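Local atomic coordinates of BH2358 protein (Bacillus halodurans C-125, PDB entry 2RBD), a protein that is of unknown function but may be a spore coat protein, and belongs to the DUF3231 family of the ferritin clan. Residues E67-L70 / R71-V75; G95-F98 / N99-E102; S104-I107 / S108-A112; S119-I122 / G123-R127. All coordinates share one frame; numbering follows the deposited sequence.

Contact 1: residues E67-L70 / R71-V75; sequences EELL and RSNGV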
ATOM      1  N   GLU A  67       1.057  22.232   9.056  1.00 15.77           N
ATOM      2  CA  GLU A  67       0.141  23.363   9.122  0.70 18.25           C
ATOM      3  C   GLU A  67       0.786  24.583   8.479  1.00 16.30           C
ATOM      4  O   GLU A  67       0.121  25.333   7.774  1.00 18.09           O
ATOM      5  CB  GLU A  67      -0.329  23.611  10.564  0.70 16.14           C
ATOM      6  CG  GLU A  67      -1.249  22.467  11.045  0.70 20.36           C
ATOM      7  CD  GLU A  67      -1.868  22.684  12.412  0.70 26.33           C
ATOM      8  OE1 GLU A  67      -1.260  23.409  13.243  0.70 28.95           O
ATOM      9  OE2 GLU A  67      -2.974  22.142  12.647  0.70 38.02           O
ATOM     10  N   GLU A  68       2.077  24.766   8.652  1.00 15.31           N
ATOM     11  CA  GLU A  68       2.752  25.905   8.009  1.00 16.80           C
ATOM     12  C   GLU A  68       2.741  25.743   6.497  1.00 16.55           C
ATOM     13  O   GLU A  68       2.507  26.708   5.755  1.00 17.93           O
ATOM     14  CB  GLU A  68       4.169  26.071   8.540  1.00 21.09           C
ATOM     15  CG  GLU A  68       4.986  27.165   7.809  1.00 26.48           C
ATOM     16  CD  GLU A  68       4.299  28.569   7.842  1.00 51.15           C
ATOM     17  OE1 GLU A  68       3.633  28.916   8.869  1.00 56.95           O
ATOM     18  OE2 GLU A  68       4.437  29.334   6.838  1.00 60.73           O
ATOM     19  N   LEU A  69       2.959  24.527   6.017  1.00 17.04           N
ATOM     20  CA  LEU A  69       2.891  24.253   4.581  1.00 17.31           C
ATOM     21  C   LEU A  69       1.527  24.559   4.023  1.00 17.98           C
ATOM     22  O   LEU A  69       1.385  25.316   3.052  1.00 18.84           O
ATOM     23  CB  LEU A  69       3.255  22.776   4.299  1.00 18.46           C
ATOM     24  CG  LEU A  69       3.171  22.321   2.836  1.00 18.57           C
ATOM     25  CD1 LEU A  69       4.240  23.006   1.983  1.00 19.26           C
ATOM     26  CD2 LEU A  69       3.250  20.785   2.733  1.00 21.16           C
ATOM     27  N   LEU A  70       0.500  24.023   4.653  1.00 16.38           N
ATOM     28  CA  LEU A  70      -0.868  24.288   4.179  1.00 16.00           C
ATOM     29  C   LEU A  70      -1.286  25.742   4.304  1.00 17.33           C
ATOM     30  O   LEU A  70      -1.894  26.290   3.375  1.00 17.89           O
ATOM     31  CB  LEU A  70      -1.876  23.373   4.863  1.00 18.67           C
ATOM     32  CG  LEU A  70      -1.664  21.891   4.564  1.00 18.30           C
ATOM     33  CD1 LEU A  70      -2.830  21.151   5.218  1.00 25.61           C
ATOM     34  CD2 LEU A  70      -1.550  21.578   3.089  1.00 22.83           C
ATOM     35  N   ARG A  71      -0.937  26.365   5.415  1.00 15.80           N
ATOM     36  CA  ARG A  71      -1.308  27.788   5.613  1.00 18.77           C
ATOM     37  C   ARG A  71      -0.639  28.688   4.572  1.00 18.77           C
ATOM     38  O   ARG A  71      -1.228  29.691   4.140  1.00 22.04           O
ATOM     39  CB  ARG A  71      -0.952  28.278   7.019  1.00 20.27           C
ATOM     40  CG  ARG A  71      -1.924  27.839   8.116  1.00 25.32           C
ATOM     41  CD  ARG A  71      -1.702  28.685   9.391  1.00 25.49           C
ATOM     42  NE  ARG A  71      -0.278  28.733   9.672  1.00 40.06           N
ATOM     43  CZ  ARG A  71       0.340  27.967  10.565  1.00 39.70           C
ATOM     44  NH1 ARG A  71      -0.348  27.147  11.377  1.00 43.99           N
ATOM     45  NH2 ARG A  71       1.663  28.056  10.674  1.00 34.81           N
ATOM     46  N   SER A  72       0.588  28.352   4.160  1.00 17.14           N
ATOM     47  CA  SER A  72       1.326  29.152   3.194  0.60 18.98           C
ATOM     48  C   SER A  72       0.865  28.893   1.759  1.00 20.11           C
ATOM     49  O   SER A  72       1.298  29.564   0.837  1.00 20.51           O
ATOM     50  CB  SER A  72       2.821  28.847   3.243  0.60 20.29           C
ATOM     51  OG  SER A  72       3.355  29.003   4.540  0.60 24.25           O
ATOM     52  N   ASN A  73       0.039  27.888   1.556  1.00 17.37           N
ATOM     53  CA  ASN A  73      -0.380  27.536   0.207  1.00 18.55           C
ATOM     54  C   ASN A  73      -1.890  27.610   0.015  1.00 18.99           C
ATOM     55  O   ASN A  73      -2.437  27.094  -0.937  1.00 20.07           O
ATOM     56  CB  ASN A  73       0.160  26.142  -0.151  1.00 18.58           C
ATOM     57  CG  ASN A  73       1.625  26.159  -0.484  1.00 20.63           C
ATOM     58  OD1 ASN A  73       1.992  26.325  -1.645  1.00 20.21           O
ATOM     59  ND2 ASN A  73       2.475  26.014   0.524  1.00 18.20           N
ATOM     60  N   GLY A  74      -2.568  28.288   0.926  1.00 18.69           N
ATOM     61  CA  GLY A  74      -3.975  28.575   0.757  1.00 19.04           C
ATOM     62  C   GLY A  74      -4.816  27.336   0.817  1.00 19.43           C
ATOM     63  O   GLY A  74      -5.765  27.207   0.069  1.00 24.24           O
ATOM     64  N   VAL A  75      -4.473  26.418   1.715  1.00 16.67           N
ATOM     65  CA  VAL A  75      -5.251  25.199   1.910  1.00 15.99           C
ATOM     66  C   VAL A  75      -5.875  25.246   3.312  1.00 17.08           C
ATOM     67  O   VAL A  75      -5.166  25.486   4.299  1.00 16.49           O
ATOM     68  CB  VAL A  75      -4.373  23.929   1.771  1.00 17.33           C
ATOM     69  CG1 VAL A  75      -5.215  22.667   2.033  1.00 14.66           C
ATOM     70  CG2 VAL A  75      -3.622  23.892   0.391  1.00 16.45           C
TER
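Glu68 reaches forward along the last turn of helix 46-72 to meet Arg71 and Ser72. With chi1 at 174° the Glu68 chain sets off beside its carbonyl carbon and then bends at CG, which carries the carboxylate over to these two residues. The charged pair is a salt bridge: Arg71 NH2 bonds Glu68 OE1 at 2.8 Å, on the anti side of the carboxylate and tilted out of its plane. The two side chains cross at about a right angle, with their planes 61° apart. Glu67 O lies over the centre of the guanidinium, on one face.

Backbone oxygens accept the other hydrogen bonds within this turn. Ser72 OG, in one of its two conformers, and Ser72 N both donate to Glu68 O, from opposite faces of its plane, OG at 2.7 Å. Asn73 ND2 donates to Leu69 O at 2.8 Å with a nearly straight bond, and this oxygen lies in the plane of the Asn73 amide. Asn73 OD1 is held by Arg127, so both ends of the amide are used. With an alanine in place of Asn73, Leu69 O is likely to lose its amide donor and Arg127 an acceptor.

Asn73 N and Val75 N share Leu70 O, again from opposite faces; Val75 N is 3.1 Å from it. The apolar contact runs between Leu70 CD2 and Val75 CB, 3.9 Å apart. Thr22 and Leu26 of helix 16-42 pack on Leu70. His164 of a second subunit packs on Val75.

The helix end resembles a Schellman motif, with its Val75 N to Leu70 O bond, left-handed Gly74 (phi 67°) and Leu70-Val75 contact.

Contact 2: residues G95-F98 / N99-E102; sequences GARF and NDPE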
ATOM      1  N   GLY A  95     -15.398  -2.990  30.847  1.00 18.93           N
ATOM      2  CA  GLY A  95     -15.827  -3.203  29.456  1.00 18.99           C
ATOM      3  C   GLY A  95     -15.486  -2.060  28.496  1.00 18.31           C
ATOM      4  O   GLY A  95     -15.492  -2.259  27.292  1.00 17.52           O
ATOM      5  N   ALA A  96     -15.153  -0.888  29.044  1.00 14.39           N
ATOM      6  CA  ALA A  96     -14.753   0.292  28.257  1.00 15.18           C
ATOM      7  C   ALA A  96     -13.251   0.493  28.219  1.00 13.80           C
ATOM      8  O   ALA A  96     -12.739   1.376  27.516  1.00 12.67           O
ATOM      9  CB  ALA A  96     -15.437   1.538  28.833  1.00 13.44           C
ATOM     10  N   ARG A  97     -12.527  -0.319  28.974  1.00 14.18           N
ATOM     11  CA  ARG A  97     -11.091  -0.116  29.205  0.70 15.16           C
ATOM     12  C   ARG A  97     -10.257  -0.774  28.123  1.00 15.20           C
ATOM     13  O   ARG A  97     -10.452  -1.950  27.812  1.00 17.78           O
ATOM     14  CB  ARG A  97     -10.687  -0.728  30.573  0.70 16.07           C
ATOM     15  CG  ARG A  97      -9.171  -1.140  30.719  0.70 24.70           C
ATOM     16  CD  ARG A  97      -8.367  -0.323  31.708  0.70 32.67           C
ATOM     17  NE  ARG A  97      -6.939  -0.223  31.351  0.70 29.35           N
ATOM     18  CZ  ARG A  97      -5.966  -1.090  31.635  0.70 28.09           C
ATOM     19  NH1 ARG A  97      -6.216  -2.244  32.245  0.70 35.61           N
ATOM     20  NH2 ARG A  97      -4.712  -0.831  31.227  0.70 28.01           N
ATOM     21  N   PHE A  98      -9.276  -0.054  27.584  1.00 13.82           N
ATOM     22  CA  PHE A  98      -8.268  -0.624  26.735  1.00 13.84           C
ATOM     23  C   PHE A  98      -7.084  -0.981  27.592  1.00 16.70           C
ATOM     24  O   PHE A  98      -6.635  -0.207  28.422  1.00 17.51           O
ATOM     25  CB  PHE A  98      -7.855   0.351  25.624  1.00 16.69           C
ATOM     26  CG  PHE A  98      -8.962   0.584  24.611  1.00 18.92           C
ATOM     27  CD1 PHE A  98      -9.134  -0.249  23.555  1.00 28.12           C
ATOM     28  CD2 PHE A  98      -9.846   1.612  24.782  1.00 21.73           C
ATOM     29  CE1 PHE A  98     -10.202  -0.025  22.644  1.00 24.56           C
ATOM     30  CE2 PHE A  98     -10.904   1.806  23.890  1.00 25.56           C
ATOM     31  CZ  PHE A  98     -11.069   0.974  22.854  1.00 20.96           C
ATOM     32  N   ASN A  99      -6.614  -2.184  27.384  1.00 15.04           N
ATOM     33  CA  ASN A  99      -5.525  -2.729  28.161  1.00 15.90           C
ATOM     34  C   ASN A  99      -4.188  -2.514  27.481  1.00 15.87           C
ATOM     35  O   ASN A  99      -4.122  -2.400  26.272  1.00 15.84           O
ATOM     36  CB  ASN A  99      -5.794  -4.223  28.390  1.00 20.29           C
ATOM     37  CG  ASN A  99      -7.126  -4.437  29.077  1.00 29.83           C
ATOM     38  OD1 ASN A  99      -7.284  -4.012  30.219  1.00 34.06           O
ATOM     39  ND2 ASN A  99      -8.123  -4.990  28.355  1.00 37.54           N
ATOM     40  N   ASP A 100      -3.120  -2.596  28.267  1.00 15.17           N
ATOM     41  CA  ASP A 100      -1.793  -2.204  27.793  1.00 15.73           C
ATOM     42  C   ASP A 100      -1.319  -2.943  26.534  1.00 14.95           C
ATOM     43  O   ASP A 100      -0.891  -2.319  25.598  1.00 14.59           O
ATOM     44  CB  ASP A 100      -0.745  -2.344  28.905  1.00 17.08           C
ATOM     45  CG  ASP A 100      -0.994  -1.395  30.056  1.00 22.33           C
ATOM     46  OD1 ASP A 100      -1.743  -0.407  29.893  1.00 19.56           O
ATOM     47  OD2 ASP A 100      -0.456  -1.629  31.137  1.00 20.52           O
ATOM     48  N   PRO A 101      -1.411  -4.283  26.505  1.00 14.65           N
ATOM     49  CA  PRO A 101      -0.972  -4.958  25.283  1.00 15.02           C
ATOM     50  C   PRO A 101      -1.731  -4.536  24.030  1.00 15.19           C
ATOM     51  O   PRO A 101      -1.131  -4.396  22.958  1.00 17.48           O
ATOM     52  CB  PRO A 101      -1.248  -6.423  25.574  1.00 18.37           C
ATOM     53  CG  PRO A 101      -1.377  -6.487  27.047  1.00 19.14           C
ATOM     54  CD  PRO A 101      -1.893  -5.232  27.518  1.00 17.60           C
ATOM     55  N   GLU A 102      -3.029  -4.338  24.170  1.00 15.43           N
ATOM     56  CA  GLU A 102      -3.784  -3.958  22.999  0.60 14.27           C
ATOM     57  C   GLU A 102      -3.541  -2.484  22.601  1.00 14.70           C
ATOM     58  O   GLU A 102      -3.478  -2.214  21.404  1.00 14.05           O
ATOM     59  CB  GLU A 102      -5.244  -4.330  23.163  0.60 14.22           C
ATOM     60  CG  GLU A 102      -5.492  -5.840  23.032  0.60 21.03           C
ATOM     61  CD  GLU A 102      -5.046  -6.648  24.236  0.60 27.96           C
ATOM     62  OE1 GLU A 102      -5.179  -6.149  25.379  0.60 23.61           O
ATOM     63  OE2 GLU A 102      -4.576  -7.796  24.037  0.60 22.03           O
TER
HETATM   64  O   HOH W   1      -3.303  -3.808  30.850  1.00 26.86           O
HETATM   65  O   HOH W   2     -11.073  -4.663  29.606  1.00 30.68           O
HETATM   66  O   HOH W   3      -2.400  -1.767  32.949  1.00 49.71           O
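Arg97 reaches forward past Asn99 to Asp100 at the start of helix 100-124. A chi1 of 155° starts the chain beside its carbonyl carbon, and the unusual chi2 of 113° turns it so that the guanidinium lies along the following residues. This is one of two deposited conformers. Asn99 OD1 sits over one face of the guanidinium, 2.9 Å from Arg97 NH1, but the angle is too poor for a hydrogen bond. The amide stands nearly upright to that face, with the planes 87° apart. Asn99 holds the N-cap position, yet its side chain makes no capping bond. The loop thus enters the helix of a bundle of four long helices, consistent with the ferritin clan, without a side-chain cap from this residue. Asp100 meets the guanidinium at its edge, where Arg97 NH2 and Asp100 OD1 form a salt bridge at 3.3 Å. One water links the same pair, 3.0 Å from Arg97 NH2 and 2.7 Å from Asp100 OD2. Stronger partners lie outside: His42 O accepts from Arg97 NE, and the backbone N atoms of Gly44 and Asp45 donate to the Asp100 carboxylate. The Phe98 ring meets His42 edge-to-face and also meets Phe98 of the third subunit.

Contact 3: residues S104-I107 / S108-A112; sequences SATI and SMDVA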
ATOM      1  N   SER A 104      -0.600  -0.993  22.991  1.00 13.63           N
ATOM      2  CA  SER A 104       0.704  -1.082  22.333  1.00 13.81           C
ATOM      3  C   SER A 104       0.593  -1.618  20.923  1.00 15.01           C
ATOM      4  O   SER A 104       1.221  -1.079  20.001  1.00 16.36           O
ATOM      5  CB  SER A 104       1.664  -1.940  23.157  1.00 14.15           C
ATOM      6  OG  SER A 104       2.994  -1.754  22.698  1.00 19.88           O
ATOM      7  N   ALA A 105      -0.192  -2.674  20.735  1.00 15.10           N
ATOM      8  CA  ALA A 105      -0.445  -3.254  19.406  1.00 15.23           C
ATOM      9  C   ALA A 105      -1.002  -2.231  18.442  1.00 14.84           C
ATOM     10  O   ALA A 105      -0.543  -2.142  17.312  1.00 13.68           O
ATOM     11  CB  ALA A 105      -1.398  -4.411  19.517  1.00 14.40           C
ATOM     12  N   THR A 106      -1.986  -1.471  18.898  1.00 14.52           N
ATOM     13  CA  THR A 106      -2.588  -0.442  18.097  1.00 14.25           C
ATOM     14  C   THR A 106      -1.609   0.608  17.642  1.00 15.35           C
ATOM     15  O   THR A 106      -1.525   0.949  16.444  1.00 12.57           O
ATOM     16  CB  THR A 106      -3.728   0.223  18.881  1.00 16.21           C
ATOM     17  OG1 THR A 106      -4.696  -0.780  19.180  1.00 19.28           O
ATOM     18  CG2 THR A 106      -4.383   1.351  18.081  1.00 17.50           C
ATOM     19  N   ILE A 107      -0.840   1.122  18.585  1.00 14.36           N
ATOM     20  CA  ILE A 107       0.131   2.129  18.262  1.00 13.26           C
ATOM     21  C   ILE A 107       1.196   1.568  17.295  1.00 14.83           C
ATOM     22  O   ILE A 107       1.608   2.213  16.348  1.00 13.25           O
ATOM     23  CB  ILE A 107       0.781   2.679  19.540  1.00 15.59           C
ATOM     24  CG1 ILE A 107      -0.288   3.382  20.364  1.00 15.19           C
ATOM     25  CG2 ILE A 107       1.982   3.602  19.157  1.00 11.22           C
ATOM     26  CD1 ILE A 107       0.201   3.901  21.678  1.00 19.13           C
ATOM     27  N   SER A 108       1.633   0.341  17.530  1.00 13.08           N
ATOM     28  CA  SER A 108       2.611  -0.291  16.624  1.00 16.14           C
ATOM     29  C   SER A 108       2.082  -0.408  15.188  1.00 14.02           C
ATOM     30  O   SER A 108       2.796  -0.116  14.210  1.00 13.93           O
ATOM     31  CB  SER A 108       3.009  -1.663  17.147  1.00 16.60           C
ATOM     32  OG  SER A 108       3.602  -1.524  18.439  1.00 19.80           O
HETATM   33  N   MSE A 109       0.805  -0.768  15.055  1.00 13.64           N
HETATM   34  CA  MSE A 109       0.195  -0.842  13.731  0.70 14.97           C
HETATM   35  C   MSE A 109       0.067   0.542  13.104  1.00 12.56           C
HETATM   36  O   MSE A 109       0.293   0.693  11.905  1.00 11.97           O
HETATM   37  CB  MSE A 109      -1.143  -1.560  13.779  0.70 16.21           C
HETATM   38  CG  MSE A 109      -0.954  -3.012  14.038  0.70 21.57           C
HETATM   39 SE   MSE A 109      -2.605  -3.958  14.108  0.56 26.69          SE
HETATM   40  CE  MSE A 109      -3.198  -3.356  15.739  0.70 20.51           C
ATOM     41  N   ASP A 110      -0.272   1.514  13.913  1.00 11.98           N
ATOM     42  CA  ASP A 110      -0.357   2.883  13.419  1.00 10.84           C
ATOM     43  C   ASP A 110       1.007   3.376  12.864  1.00 12.39           C
ATOM     44  O   ASP A 110       1.090   4.045  11.810  1.00 11.46           O
ATOM     45  CB  ASP A 110      -0.810   3.877  14.519  1.00 12.86           C
ATOM     46  CG  ASP A 110      -2.254   3.691  14.987  1.00 13.67           C
ATOM     47  OD1 ASP A 110      -3.098   3.198  14.194  1.00 15.68           O
ATOM     48  OD2 ASP A 110      -2.527   4.041  16.159  1.00 15.16           O
ATOM     49  N   VAL A 111       2.067   3.090  13.607  1.00 11.45           N
ATOM     50  CA  VAL A 111       3.398   3.465  13.198  1.00 11.11           C
ATOM     51  C   VAL A 111       3.766   2.790  11.875  1.00 12.08           C
ATOM     52  O   VAL A 111       4.324   3.416  10.969  1.00 13.57           O
ATOM     53  CB  VAL A 111       4.448   3.189  14.319  1.00 14.93           C
ATOM     54  CG1 VAL A 111       5.882   3.425  13.802  1.00 13.27           C
ATOM     55  CG2 VAL A 111       4.134   4.074  15.515  1.00 15.21           C
ATOM     56  N   ALA A 112       3.519   1.493  11.758  1.00 12.06           N
ATOM     57  CA  ALA A 112       3.763   0.785  10.501  1.00 13.92           C
ATOM     58  C   ALA A 112       3.009   1.389   9.328  1.00 12.18           C
ATOM     59  O   ALA A 112       3.580   1.574   8.242  1.00 12.92           O
ATOM     60  CB  ALA A 112       3.386  -0.674  10.635  1.00 12.12           C
TER
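Ser108 bonds twice to the carbonyl of Ser104, one turn earlier in helix 100-124. Ser108 N donates to Ser104 O at 2.9 Å, and Ser108 OG also reaches Ser104 O at 2.9 Å. The hydroxyl gets there because OG lies beside its own backbone N (chi1 -60°). It comes from above the carbonyl plane, while the N-H stays closer to that plane. The next three carbonyls each take the amide four residues on. Met109 N bonds Ala105 O, Asp110 N bonds Thr106 O at 2.9 Å, and Val111 N bonds Ile107 O.

The polar side chains find further partners. Asn152 of helix 128-155 serves both serines, with OD1 facing Ser104 OG and ND2 facing Ser108 OG. Thr106 OG1 is bonded to Glu102 O. Asp110 OD2 is bonded to Tyr36 OH of helix 16-42, and it lies 3.8 Å from Thr106 CG2, the two side chains running side by side in the same direction.

Apolar contacts are looser. In one of two conformers, the methyl CE of selenomethionine Met109 is 4.3 Å from Ala105 CB. Its chain bends at chi3, which brings CE to 3.3 Å from Ala105 O.

The polar ties from this one helix to helices 16-42 and 128-155 are consistent with a ferritin-like helical bundle.

Contact 4: residues S119-I122 / G123-R127; sequences SQII and GQSIR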
ATOM      1  N   SER A 119       6.156   6.988   2.696  1.00 10.15           N
ATOM      2  CA  SER A 119       6.772   6.552   1.443  1.00  9.29           C
ATOM      3  C   SER A 119       5.904   6.840   0.243  1.00 11.36           C
ATOM      4  O   SER A 119       6.381   7.229  -0.817  1.00 10.90           O
ATOM      5  CB  SER A 119       7.124   5.070   1.518  1.00 12.31           C
ATOM      6  OG  SER A 119       8.152   4.859   2.492  1.00 12.36           O
ATOM      7  N   GLN A 120       4.598   6.660   0.397  1.00 11.16           N
ATOM      8  CA  GLN A 120       3.640   7.010  -0.648  1.00 10.51           C
ATOM      9  C   GLN A 120       3.686   8.500  -1.049  1.00 10.68           C
ATOM     10  O   GLN A 120       3.690   8.800  -2.252  1.00 11.69           O
ATOM     11  CB  GLN A 120       2.212   6.660  -0.216  1.00 10.12           C
ATOM     12  CG  GLN A 120       1.948   5.154  -0.078  1.00  9.12           C
ATOM     13  CD  GLN A 120       0.609   4.802   0.525  1.00 12.97           C
ATOM     14  OE1 GLN A 120      -0.002   3.744   0.166  1.00 16.93           O
ATOM     15  NE2 GLN A 120       0.166   5.575   1.442  1.00  9.74           N
ATOM     16  N   ILE A 121       3.736   9.368  -0.051  1.00 11.01           N
ATOM     17  CA  ILE A 121       3.789  10.806  -0.287  1.00 12.02           C
ATOM     18  C   ILE A 121       5.100  11.194  -0.955  1.00 13.02           C
ATOM     19  O   ILE A 121       5.108  12.007  -1.900  1.00 14.26           O
ATOM     20  CB  ILE A 121       3.505  11.588   0.994  1.00 10.67           C
ATOM     21  CG1 ILE A 121       2.044  11.342   1.445  1.00 13.89           C
ATOM     22  CG2 ILE A 121       3.740  13.101   0.744  1.00 13.18           C
ATOM     23  CD1 ILE A 121       1.655  11.983   2.805  1.00 12.43           C
ATOM     24  N   ILE A 122       6.201  10.626  -0.491  1.00 12.73           N
ATOM     25  CA  ILE A 122       7.500  10.923  -1.107  1.00 11.97           C
ATOM     26  C   ILE A 122       7.440  10.560  -2.566  1.00 14.45           C
ATOM     27  O   ILE A 122       7.828  11.360  -3.435  1.00 16.57           O
ATOM     28  CB  ILE A 122       8.657  10.147  -0.438  1.00 12.90           C
ATOM     29  CG1 ILE A 122       8.834  10.607   1.017  1.00 13.12           C
ATOM     30  CG2 ILE A 122      10.009  10.300  -1.281  1.00 13.55           C
ATOM     31  CD1 ILE A 122       9.732   9.657   1.885  1.00 11.60           C
ATOM     32  N   GLY A 123       6.956   9.351  -2.845  1.00 14.25           N
ATOM     33  CA  GLY A 123       6.857   8.858  -4.216  1.00 15.60           C
ATOM     34  C   GLY A 123       6.015   9.675  -5.178  1.00 16.63           C
ATOM     35  O   GLY A 123       6.320   9.724  -6.371  1.00 20.20           O
ATOM     36  N   GLN A 124       4.974  10.333  -4.686  1.00 15.03           N
ATOM     37  CA  GLN A 124       4.080  11.086  -5.533  0.90 18.46           C
ATOM     38  C   GLN A 124       4.438  12.568  -5.576  1.00 16.82           C
ATOM     39  O   GLN A 124       3.836  13.339  -6.321  1.00 17.70           O
ATOM     40  CB  GLN A 124       2.644  10.881  -5.085  0.90 20.08           C
ATOM     41  CG  GLN A 124       2.246  11.640  -3.864  0.90 29.22           C
ATOM     42  CD  GLN A 124       0.719  11.612  -3.659  0.90 34.30           C
ATOM     43  OE1 GLN A 124       0.073  12.670  -3.601  0.90 44.04           O
ATOM     44  NE2 GLN A 124       0.139  10.391  -3.597  0.90 41.57           N
ATOM     45  N   SER A 125       5.423  12.950  -4.795  1.00 16.11           N
ATOM     46  CA  SER A 125       5.817  14.353  -4.703  1.00 15.97           C
ATOM     47  C   SER A 125       6.594  14.837  -5.915  1.00 18.11           C
ATOM     48  O   SER A 125       7.381  14.118  -6.490  1.00 17.83           O
ATOM     49  CB  SER A 125       6.687  14.604  -3.468  1.00 17.07           C
ATOM     50  OG  SER A 125       5.902  14.534  -2.289  1.00 27.59           O
ATOM     51  N   ILE A 126       6.318  16.067  -6.305  1.00 15.86           N
ATOM     52  CA  ILE A 126       7.066  16.777  -7.346  1.00 15.54           C
ATOM     53  C   ILE A 126       7.767  17.966  -6.742  1.00 17.63           C
ATOM     54  O   ILE A 126       8.905  18.253  -7.096  1.00 19.25           O
ATOM     55  CB  ILE A 126       6.136  17.208  -8.483  1.00 14.37           C
ATOM     56  CG1 ILE A 126       5.557  15.982  -9.177  1.00 17.25           C
ATOM     57  CG2 ILE A 126       6.900  18.093  -9.487  1.00 20.28           C
ATOM     58  CD1 ILE A 126       4.622  16.286 -10.360  1.00 21.01           C
ATOM     59  N   ARG A 127       7.160  18.607  -5.755  1.00 16.42           N
ATOM     60  CA  ARG A 127       7.867  19.656  -5.027  1.00 18.30           C
ATOM     61  C   ARG A 127       8.865  19.052  -4.070  1.00 17.72           C
ATOM     62  O   ARG A 127       8.509  18.239  -3.200  1.00 17.54           O
ATOM     63  CB  ARG A 127       6.892  20.615  -4.334  1.00 18.98           C
ATOM     64  CG  ARG A 127       7.018  22.040  -4.874  1.00 25.18           C
ATOM     65  CD  ARG A 127       6.034  22.978  -4.292  1.00 23.51           C
ATOM     66  NE  ARG A 127       6.234  23.233  -2.873  1.00 20.13           N
ATOM     67  CZ  ARG A 127       5.495  24.084  -2.186  1.00 21.05           C
ATOM     68  NH1 ARG A 127       4.554  24.796  -2.784  1.00 20.98           N
ATOM     69  NH2 ARG A 127       5.698  24.245  -0.904  1.00 21.23           N
TER
HETATM   70  O   HOH W   4       9.446  12.423  -5.256  1.00 35.62           O
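This is a local contact at the C-terminal end of helix 100-124, where the chain leaves one long helix of a four-helix bundle, consistent with the ferritin clan, and turns toward helix 128-155. Ser125 is the side chain that closes it. Its OG donates to Ile121 O at 2.7 Å, from above the carbonyl plane. The hydroxyl lies beside its own backbone N (chi1 -72°), which points it back at Ile121 O. Ser125 N in turn donates to Ile122 O at 3.2 Å. Replacing Ser125 by an alanine would probably cost Ile121 O its hydroxyl donor.

Before this point the bonding is helical. Gly123 N reaches Ser119 O at 3.0 Å with a fairly straight bond. The pattern then weakens: Gln124 N makes only weak bonds, to Gln120 O at 3.2 Å and to Ile121 O. In one of its two conformers the Gln124 chain passes its CG 3.5 Å from Ile121 O.

Phe134 of helix 128-155 packs on both Ile121 and Ile122. The end also lies at a subunit interface, since Ser119 OG is hydrogen-bonded to Ser119 OG of a second subunit.

One water bridges the turn, donating to Ile122 O at 2.7 Å and to Ser125 O at 2.9 Å.

In the fold
The contacts follow one another along the chain without overlap. Contact 1 ends helix 46-72. Contacts 2, 3 and 4 lie at the start, along the body and at the end of helix 100-124. Contacts 2 and 3 adjoin in sequence, with centres 14 Å apart. Contacts 3 and 4 have centres 23 Å apart. Contacts 1 and 4 sit at the same end of the bundle, centres 17 Å apart, and touch through Asn73 and Arg127. Contact 2 lies at the other end, its centre 37 Å from that of contact 1. Contacts 1 and 4 both meet the second subunit, contact 4 also the fourth, and contact 2 the third, so both ends of the bundle help build the tetramer.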